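Local coordinates for protein beta-lactamase (Burkholderia cenocepacia, PDB 5E2G) that probably hydrolyses beta-lactams to substituted beta-amino acids, as a member of the class C beta-lactamase family, at residues 44-57 with 189-201. Residues are numbered along the deposited sequence; the frame is centred on the assembly and turned at random.
Sequences MSKQTGKPVTGDTL and VPAARMADYAQGY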
loop_
_atom_site.group_PDB
_atom_site.type_symbol
_atom_site.label_atom_id
_atom_site.label_comp_id
_atom_site.label_asym_id
_atom_site.label_seq_id
_atom_site.Cartn_x
_atom_site.Cartn_y
_atom_site.Cartn_z
HETATM N N MSE A 44 -21.109 8.007 2.242
HETATM C CA MSE A 44 -20.354 7.069 3.071
HETATM C C MSE A 44 -21.049 5.738 3.272
HETATM O O MSE A 44 -20.388 4.718 3.492
HETATM C CB MSE A 44 -20.099 7.665 4.455
HETATM C CG MSE A 44 -19.273 8.924 4.485
HETATM SE SE MSE A 44 -18.994 9.528 6.318
HETATM C CE MSE A 44 -18.683 7.810 7.174
ATOM N N SER A 45 -22.382 5.762 3.236
ATOM C CA SER A 45 -23.195 4.609 3.610
ATOM C C SER A 45 -24.576 4.732 2.984
ATOM O O SER A 45 -25.261 5.736 3.190
ATOM C CB SER A 45 -23.317 4.502 5.132
ATOM O OG SER A 45 -24.269 3.521 5.500
ATOM N N LYS A 46 -24.987 3.698 2.242
ATOM C CA LYS A 46 -26.282 3.702 1.567
ATOM C C LYS A 46 -27.446 3.700 2.542
ATOM O O LYS A 46 -28.552 4.111 2.178
ATOM C CB LYS A 46 -26.410 2.489 0.647
ATOM C CG LYS A 46 -25.906 2.673 -0.771
ATOM C CD LYS A 46 -26.117 1.382 -1.542
ATOM C CE LYS A 46 -25.668 1.504 -2.977
ATOM N NZ LYS A 46 -26.002 0.276 -3.755
ATOM N N GLN A 47 -27.229 3.232 3.764
ATOM C CA GLN A 47 -28.319 3.182 4.727
ATOM C C GLN A 47 -28.504 4.516 5.432
ATOM O O GLN A 47 -29.636 4.886 5.765
ATOM C CB GLN A 47 -28.069 2.068 5.742
ATOM C CG GLN A 47 -29.117 1.959 6.826
ATOM C CD GLN A 47 -28.659 2.582 8.133
ATOM O OE1 GLN A 47 -27.535 2.353 8.578
ATOM N NE2 GLN A 47 -29.532 3.374 8.756
ATOM N N THR A 48 -27.418 5.260 5.642
ATOM C CA THR A 48 -27.477 6.546 6.324
ATOM C C THR A 48 -27.269 7.742 5.405
ATOM O O THR A 48 -27.441 8.878 5.858
ATOM C CB THR A 48 -26.432 6.615 7.442
ATOM O OG1 THR A 48 -25.203 7.128 6.913
ATOM C CG2 THR A 48 -26.188 5.236 8.020
ATOM N N GLY A 49 -26.873 7.528 4.151
ATOM C CA GLY A 49 -26.777 8.605 3.183
ATOM C C GLY A 49 -25.848 9.744 3.553
ATOM O O GLY A 49 -25.890 10.807 2.928
ATOM N N LYS A 50 -25.008 9.533 4.556
ATOM C CA LYS A 50 -24.083 10.570 5.001
ATOM C C LYS A 50 -22.994 10.793 3.950
ATOM O O LYS A 50 -22.417 9.822 3.447
ATOM C CB LYS A 50 -23.473 10.172 6.345
ATOM C CG LYS A 50 -22.611 11.251 6.979
ATOM C CD LYS A 50 -22.405 11.007 8.470
ATOM C CE LYS A 50 -21.588 9.752 8.715
ATOM N NZ LYS A 50 -21.294 9.548 10.162
ATOM N N PRO A 51 -22.689 12.037 3.593
ATOM C CA PRO A 51 -21.779 12.287 2.472
ATOM C C PRO A 51 -20.319 12.107 2.853
ATOM O O PRO A 51 -19.923 12.209 4.016
ATOM C CB PRO A 51 -22.064 13.748 2.114
ATOM C CG PRO A 51 -22.461 14.350 3.403
ATOM C CD PRO A 51 -23.236 13.290 4.140
ATOM N N VAL A 52 -19.512 11.846 1.826
ATOM C CA VAL A 52 -18.076 11.751 2.017
ATOM C C VAL A 52 -17.533 13.137 2.329
ATOM O O VAL A 52 -17.779 14.096 1.586
ATOM C CB VAL A 52 -17.406 11.147 0.773
ATOM C CG1 VAL A 52 -15.910 11.188 0.916
ATOM C CG2 VAL A 52 -17.874 9.722 0.544
ATOM N N THR A 53 -16.815 13.254 3.446
ATOM C CA THR A 53 -16.231 14.525 3.863
ATOM C C THR A 53 -14.738 14.369 4.106
ATOM O O THR A 53 -14.160 13.323 3.796
ATOM C CB THR A 53 -16.908 15.056 5.132
ATOM O OG1 THR A 53 -16.797 14.084 6.182
ATOM C CG2 THR A 53 -18.375 15.363 4.882
ATOM N N GLY A 54 -14.113 15.400 4.679
ATOM C CA GLY A 54 -12.678 15.361 4.902
ATOM C C GLY A 54 -12.213 14.258 5.838
ATOM O O GLY A 54 -11.070 13.806 5.742
ATOM N N ASP A 55 -13.076 13.809 6.743
ATOM C CA ASP A 55 -12.670 12.870 7.779
ATOM C C ASP A 55 -13.137 11.444 7.526
ATOM O O ASP A 55 -12.856 10.565 8.346
ATOM C CB ASP A 55 -13.186 13.349 9.133
ATOM C CG ASP A 55 -12.631 14.698 9.509
ATOM O OD1 ASP A 55 -11.569 15.071 8.961
ATOM O OD2 ASP A 55 -13.253 15.383 10.349
ATOM N N THR A 56 -13.830 11.199 6.414
ATOM C CA THR A 56 -14.357 9.875 6.107
ATOM C C THR A 56 -13.233 8.854 5.948
ATOM O O THR A 56 -12.261 9.094 5.228
ATOM C CB THR A 56 -15.183 9.952 4.827
ATOM O OG1 THR A 56 -16.335 10.763 5.062
ATOM C CG2 THR A 56 -15.605 8.561 4.364
ATOM N N LEU A 57 -13.377 7.707 6.608
ATOM C CA LEU A 57 -12.351 6.666 6.615
ATOM C C LEU A 57 -12.666 5.582 5.588
ATOM O O LEU A 57 -13.807 5.106 5.505
ATOM C CB LEU A 57 -12.216 6.038 8.008
ATOM C CG LEU A 57 -11.731 6.930 9.162
ATOM C CD1 LEU A 57 -12.021 6.286 10.520
ATOM C CD2 LEU A 57 -10.244 7.251 9.041
ATOM N N VAL A 189 -9.376 1.593 14.731
ATOM C CA VAL A 189 -10.154 2.835 14.683
ATOM C C VAL A 189 -10.748 3.108 16.062
ATOM O O VAL A 189 -11.411 2.223 16.632
ATOM C CB VAL A 189 -11.247 2.740 13.621
ATOM C CG1 VAL A 189 -12.084 4.014 13.608
ATOM C CG2 VAL A 189 -10.633 2.493 12.244
ATOM N N PRO A 190 -10.552 4.301 16.625
ATOM C CA PRO A 190 -11.025 4.578 17.985
ATOM C C PRO A 190 -12.526 4.809 18.030
ATOM O O PRO A 190 -13.170 5.087 17.021
ATOM C CB PRO A 190 -10.274 5.856 18.371
ATOM C CG PRO A 190 -9.249 6.070 17.313
ATOM C CD PRO A 190 -9.781 5.426 16.084
ATOM N N ALA A 191 -13.074 4.707 19.245
ATOM C CA ALA A 191 -14.517 4.833 19.426
ATOM C C ALA A 191 -15.018 6.182 18.935
ATOM O O ALA A 191 -16.003 6.253 18.196
ATOM C CB ALA A 191 -14.889 4.628 20.890
ATOM N N ALA A 192 -14.336 7.265 19.314
ATOM C CA ALA A 192 -14.741 8.585 18.845
ATOM C C ALA A 192 -14.691 8.720 17.325
ATOM O O ALA A 192 -15.241 9.691 16.789
ATOM C CB ALA A 192 -13.868 9.661 19.495
ATOM N N ARG A 193 -14.071 7.771 16.621
ATOM C CA ARG A 193 -13.909 7.834 15.176
ATOM C C ARG A 193 -14.761 6.829 14.417
ATOM O O ARG A 193 -14.737 6.842 13.183
ATOM C CB ARG A 193 -12.445 7.612 14.794
ATOM C CG ARG A 193 -11.492 8.616 15.371
ATOM C CD ARG A 193 -11.658 9.964 14.729
ATOM N NE ARG A 193 -10.773 10.930 15.359
ATOM C CZ ARG A 193 -11.079 11.594 16.465
ATOM N NH1 ARG A 193 -12.254 11.394 17.047
ATOM N NH2 ARG A 193 -10.218 12.457 16.986
HETATM N N MSE A 194 -15.487 5.947 15.098
HETATM C CA MSE A 194 -16.275 4.953 14.374
HETATM C C MSE A 194 -17.307 5.642 13.484
HETATM O O MSE A 194 -17.727 5.092 12.468
HETATM C CB MSE A 194 -16.970 3.982 15.325
HETATM C CG MSE A 194 -16.110 2.834 15.829
HETATM SE SE MSE A 194 -15.223 1.778 14.425
HETATM C CE MSE A 194 -16.687 1.521 13.159
ATOM N N ALA A 195 -17.694 6.862 13.864
ATOM C CA ALA A 195 -18.665 7.623 13.086
ATOM C C ALA A 195 -18.114 8.079 11.744
ATOM O O ALA A 195 -18.898 8.365 10.836
ATOM C CB ALA A 195 -19.142 8.840 13.880
ATOM N N ASP A 196 -16.793 8.167 11.606
ATOM C CA ASP A 196 -16.152 8.571 10.360
ATOM C C ASP A 196 -15.944 7.418 9.385
ATOM O O ASP A 196 -15.596 7.667 8.228
ATOM C CB ASP A 196 -14.789 9.218 10.649
ATOM C CG ASP A 196 -14.888 10.436 11.552
ATOM O OD1 ASP A 196 -15.985 11.027 11.658
ATOM O OD2 ASP A 196 -13.854 10.814 12.145
ATOM N N TYR A 197 -16.158 6.177 9.821
ATOM C CA TYR A 197 -15.751 4.982 9.088
ATOM C C TYR A 197 -16.802 4.666 8.032
ATOM O O TYR A 197 -17.923 4.273 8.363
ATOM C CB TYR A 197 -15.571 3.835 10.080
ATOM C CG TYR A 197 -14.839 2.594 9.608
ATOM C CD1 TYR A 197 -14.706 2.289 8.260
ATOM C CD2 TYR A 197 -14.297 1.709 10.535
ATOM C CE1 TYR A 197 -14.048 1.136 7.848
ATOM C CE2 TYR A 197 -13.641 0.563 10.135
ATOM C CZ TYR A 197 -13.519 0.279 8.792
ATOM O OH TYR A 197 -12.866 -0.864 8.400
ATOM N N ALA A 198 -16.442 4.829 6.761
ATOM C CA ALA A 198 -17.376 4.567 5.680
ATOM C C ALA A 198 -17.770 3.093 5.656
ATOM O O ALA A 198 -17.095 2.232 6.222
ATOM C CB ALA A 198 -16.772 4.973 4.337
ATOM N N GLN A 199 -18.890 2.803 5.001
ATOM C CA GLN A 199 -19.339 1.432 4.813
ATOM C C GLN A 199 -18.868 0.931 3.454
ATOM O O GLN A 199 -19.059 1.606 2.438
ATOM C CB GLN A 199 -20.861 1.328 4.918
ATOM C CG GLN A 199 -21.422 -0.051 4.570
ATOM C CD GLN A 199 -21.249 -1.082 5.679
ATOM O OE1 GLN A 199 -20.629 -2.125 5.478
ATOM N NE2 GLN A 199 -21.823 -0.801 6.848
ATOM N N GLY A 200 -18.238 -0.237 3.444
ATOM C CA GLY A 200 -17.888 -0.869 2.194
ATOM C C GLY A 200 -19.049 -1.637 1.607
ATOM O O GLY A 200 -20.027 -1.952 2.283
ATOM N N TYR A 201 -18.946 -1.927 0.314
ATOM C CA TYR A 201 -20.004 -2.635 -0.387
ATOM C C TYR A 201 -19.394 -3.614 -1.368
ATOM O O TYR A 201 -18.542 -3.241 -2.180
ATOM C CB TYR A 201 -20.933 -1.650 -1.096
ATOM C CG TYR A 201 -21.691 -0.811 -0.100
ATOM C CD1 TYR A 201 -21.261 0.466 0.241
ATOM C CD2 TYR A 201 -22.814 -1.317 0.539
ATOM C CE1 TYR A 201 -21.946 1.225 1.176
ATOM C CE2 TYR A 201 -23.504 -0.568 1.471
ATOM C CZ TYR A 201 -23.069 0.700 1.788
ATOM O OH TYR A 201 -23.761 1.440 2.722
HETATM O O HOH W 1 -11.667 10.933 10.966
#
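Leu-57 and Tyr-197 form a single beta bridge: Leu-57 N gives its hydrogen to Asp-196 O at 2.7 Å, and Ala-198 N returns one to Leu-57 O at 2.9 Å. The Leu-57 side chain then runs obliquely past Asp-196, and its CD1 meets Val-189 CG1 tip to tip at 3.8 Å. Further along, Gln-199 N donates to Met-44 O, while Tyr-201 OH accepts the N-H of Lys-46 at 2.6 Å; the aliphatic CD of Lys-46 lies over one face of that ring. Met-44, a selenomethionine, bends at its last torsion (chi3 41°), which lays CE against Asp-196 O at 3.3 Å. In the class C beta-lactamase fold, these contacts tie the loop between strands 35-42 and 58-59, beside the edge of the main antiparallel sheet, to the segment that leads into strand 200-201 and to the strand itself. Lys-50 NZ bonds to Ala-195 O at 2.8 Å, and one water donates to both Asp-55 O and Asp-196 OD2. At the far end of its side chain, Tyr-197 OH bonds to Arg-223 and Glu-59, and Arg-209 bonds to the carbonyl oxygens of Tyr-197 and Ala-198.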